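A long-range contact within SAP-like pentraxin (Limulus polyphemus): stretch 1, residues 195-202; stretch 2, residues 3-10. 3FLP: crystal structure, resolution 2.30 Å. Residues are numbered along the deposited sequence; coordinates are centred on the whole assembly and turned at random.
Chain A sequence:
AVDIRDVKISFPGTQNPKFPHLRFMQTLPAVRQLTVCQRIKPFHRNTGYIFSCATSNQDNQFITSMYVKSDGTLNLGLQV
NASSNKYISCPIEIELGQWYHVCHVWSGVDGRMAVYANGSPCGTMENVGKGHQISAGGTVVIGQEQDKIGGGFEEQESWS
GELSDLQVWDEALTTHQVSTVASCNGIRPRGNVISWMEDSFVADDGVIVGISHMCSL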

# COMPACT_ATOMS: atom_id res chain seq x y z
N SER A 195 -4.50 -4.80 -36.07
CA SER A 195 -4.42 -3.97 -34.89
C SER A 195 -3.61 -2.75 -35.31
O SER A 195 -2.46 -2.89 -35.74
CB SER A 195 -3.71 -4.71 -33.75
OG SER A 195 -3.57 -3.86 -32.62
N TRP A 196 -4.21 -1.57 -35.21
CA TRP A 196 -3.56 -0.34 -35.62
C TRP A 196 -2.11 -0.19 -35.15
O TRP A 196 -1.83 -0.27 -33.96
CB TRP A 196 -4.38 0.86 -35.14
CG TRP A 196 -3.95 2.18 -35.75
CD1 TRP A 196 -3.71 3.35 -35.09
CD2 TRP A 196 -3.82 2.47 -37.14
NE1 TRP A 196 -3.44 4.36 -35.98
CE2 TRP A 196 -3.50 3.85 -37.25
CE3 TRP A 196 -3.94 1.71 -38.31
CZ2 TRP A 196 -3.31 4.47 -38.49
CZ3 TRP A 196 -3.75 2.33 -39.54
CH2 TRP A 196 -3.44 3.70 -39.61
N MET A 197 -1.22 0.03 -36.11
CA MET A 197 0.20 0.21 -35.85
C MET A 197 0.93 -1.04 -35.34
O MET A 197 2.09 -0.96 -34.94
CB MET A 197 0.41 1.38 -34.87
CG MET A 197 -0.17 2.72 -35.35
SD MET A 197 0.40 3.22 -37.00
CE MET A 197 2.14 3.70 -36.67
N GLU A 198 0.25 -2.18 -35.33
CA GLU A 198 0.89 -3.43 -34.91
C GLU A 198 0.98 -4.38 -36.12
O GLU A 198 1.60 -5.43 -36.04
CB GLU A 198 0.12 -4.11 -33.77
CG GLU A 198 0.06 -3.28 -32.48
CD GLU A 198 -0.40 -4.09 -31.27
OE1 GLU A 198 -1.34 -4.90 -31.39
OE2 GLU A 198 0.19 -3.91 -30.18
N ASP A 199 0.34 -3.99 -37.21
CA ASP A 199 0.36 -4.76 -38.45
C ASP A 199 0.92 -3.83 -39.52
O ASP A 199 0.34 -2.80 -39.85
CB ASP A 199 -1.05 -5.24 -38.80
CG ASP A 199 -1.50 -6.40 -37.91
OD1 ASP A 199 -0.92 -7.50 -38.04
OD2 ASP A 199 -2.43 -6.22 -37.09
N SER A 200 2.08 -4.19 -40.05
CA SER A 200 2.79 -3.40 -41.05
C SER A 200 2.00 -3.03 -42.29
O SER A 200 1.22 -3.82 -42.82
CB SER A 200 4.05 -4.16 -41.49
OG SER A 200 4.86 -4.44 -40.37
N PHE A 201 2.24 -1.82 -42.78
CA PHE A 201 1.58 -1.35 -43.98
C PHE A 201 2.47 -0.39 -44.75
O PHE A 201 3.31 0.31 -44.16
CB PHE A 201 0.24 -0.68 -43.63
CG PHE A 201 0.35 0.46 -42.66
CD1 PHE A 201 0.68 1.75 -43.10
CD2 PHE A 201 0.08 0.27 -41.31
CE1 PHE A 201 0.74 2.82 -42.20
CE2 PHE A 201 0.13 1.33 -40.41
CZ PHE A 201 0.46 2.61 -40.85
N VAL A 202 2.32 -0.38 -46.06
CA VAL A 202 3.09 0.50 -46.92
C VAL A 202 2.35 1.83 -46.98
O VAL A 202 1.13 1.87 -47.11
CB VAL A 202 3.19 -0.08 -48.35
CG1 VAL A 202 3.93 0.88 -49.25
CG2 VAL A 202 3.92 -1.40 -48.31
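Stretch 2 3-10: DIRDVKIS

Stretch 2 (Asp3–Ser10) packs against Trp196 and Met197 of the loop of stretch 1 and, beyond it, the Phe201 side chain. The backbones come nearest where Arg5 faces Trp196 (CA–CA 6.3 Å) and Ile4 faces Met197 (CA–CA 6.7 Å), so the two chains run here in locally opposite directions. After the 3-10 segment, Ile4 to Asp6, the strand from Val7 onward runs past the Trp196 ring, with Ile9 reaching the Phe201 ring. Trp196, chi1 t (-168°) and chi2 -132°, brings the N-H of a buried indole to a backbone carbonyl that accepts it: NE1 donates a nearly straight hydrogen bond to Val7 O (2.8 Å, 165°), the one hydrogen bond between the stretches. Val7 O and Ile9 CG1 both lie at the ring edge, the latter 3.8 Å from Trp196 CH2. Val7 and Ile9 point toward stretch 1, while Lys8 between them points away. Met197, at phi/psi 68/8, folds its side chain m, m, m; this places Met197 CE 3.8 Å from Val7 CG1, while Met197 CB packs 3.6 Å from Ile4 CG1. Ile4 starts sideways, chi1 between wells at -142°, and its end comes nearer. Phe201, chi1 p, brings CE1 within 4.5 Å of Ile9 CD1. Arg5, directed away, is held by Asp3: Arg5 NE forms a salt bridge with Asp3 OD2 (2.7 Å), and Arg5 NH2 bonds Asp3 OD1 (2.9 Å).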

# COMPACT_ATOMS: atom_id res chain seq x y z
N ASP A 3 -0.06 7.31 -26.85
CA ASP A 3 -0.36 5.91 -27.15
C ASP A 3 -0.33 5.66 -28.66
O ASP A 3 -0.79 6.49 -29.45
CB ASP A 3 -1.75 5.57 -26.61
CG ASP A 3 -1.98 4.08 -26.48
OD1 ASP A 3 -1.69 3.52 -25.40
OD2 ASP A 3 -2.44 3.46 -27.46
N ILE A 4 0.19 4.50 -29.06
CA ILE A 4 0.28 4.14 -30.46
C ILE A 4 -1.09 4.09 -31.15
O ILE A 4 -1.19 4.25 -32.37
CB ILE A 4 0.98 2.78 -30.63
CG1 ILE A 4 1.87 2.82 -31.87
CG2 ILE A 4 -0.05 1.65 -30.72
CD1 ILE A 4 2.81 1.64 -31.97
N ARG A 5 -2.14 3.87 -30.37
CA ARG A 5 -3.49 3.81 -30.93
C ARG A 5 -3.99 5.17 -31.38
O ARG A 5 -4.97 5.26 -32.12
CB ARG A 5 -4.46 3.19 -29.92
CG ARG A 5 -4.36 1.66 -29.85
CD ARG A 5 -4.98 1.07 -28.58
NE ARG A 5 -4.28 1.52 -27.39
CZ ARG A 5 -4.48 1.04 -26.16
NH1 ARG A 5 -5.37 0.07 -25.95
NH2 ARG A 5 -3.78 1.53 -25.14
N ASP A 6 -3.31 6.24 -30.96
CA ASP A 6 -3.71 7.59 -31.35
C ASP A 6 -2.93 8.13 -32.55
O ASP A 6 -3.10 9.29 -32.93
CB ASP A 6 -3.57 8.57 -30.16
CG ASP A 6 -4.59 8.32 -29.05
OD1 ASP A 6 -5.80 8.20 -29.35
OD2 ASP A 6 -4.19 8.25 -27.87
N VAL A 7 -2.06 7.31 -33.13
CA VAL A 7 -1.31 7.74 -34.32
C VAL A 7 -2.35 7.88 -35.42
O VAL A 7 -3.29 7.09 -35.48
CB VAL A 7 -0.25 6.68 -34.74
CG1 VAL A 7 0.26 6.96 -36.17
CG2 VAL A 7 0.92 6.70 -33.77
N LYS A 8 -2.21 8.89 -36.27
CA LYS A 8 -3.18 9.07 -37.33
C LYS A 8 -2.49 9.22 -38.68
O LYS A 8 -1.30 9.56 -38.77
CB LYS A 8 -4.06 10.30 -37.06
CG LYS A 8 -3.39 11.62 -37.38
CD LYS A 8 -4.32 12.81 -37.16
CE LYS A 8 -3.58 14.12 -37.39
NZ LYS A 8 -4.46 15.30 -37.16
N ILE A 9 -3.24 8.97 -39.74
CA ILE A 9 -2.73 9.10 -41.10
C ILE A 9 -3.67 10.07 -41.81
O ILE A 9 -4.89 9.92 -41.74
CB ILE A 9 -2.77 7.75 -41.86
CG1 ILE A 9 -1.85 6.73 -41.18
CG2 ILE A 9 -2.36 7.97 -43.32
CD1 ILE A 9 -0.39 7.06 -41.26
N SER A 10 -3.10 11.06 -42.48
CA SER A 10 -3.89 12.03 -43.23
C SER A 10 -3.79 11.70 -44.72
O SER A 10 -2.69 11.51 -45.25
CB SER A 10 -3.37 13.45 -42.99
OG SER A 10 -3.49 13.82 -41.63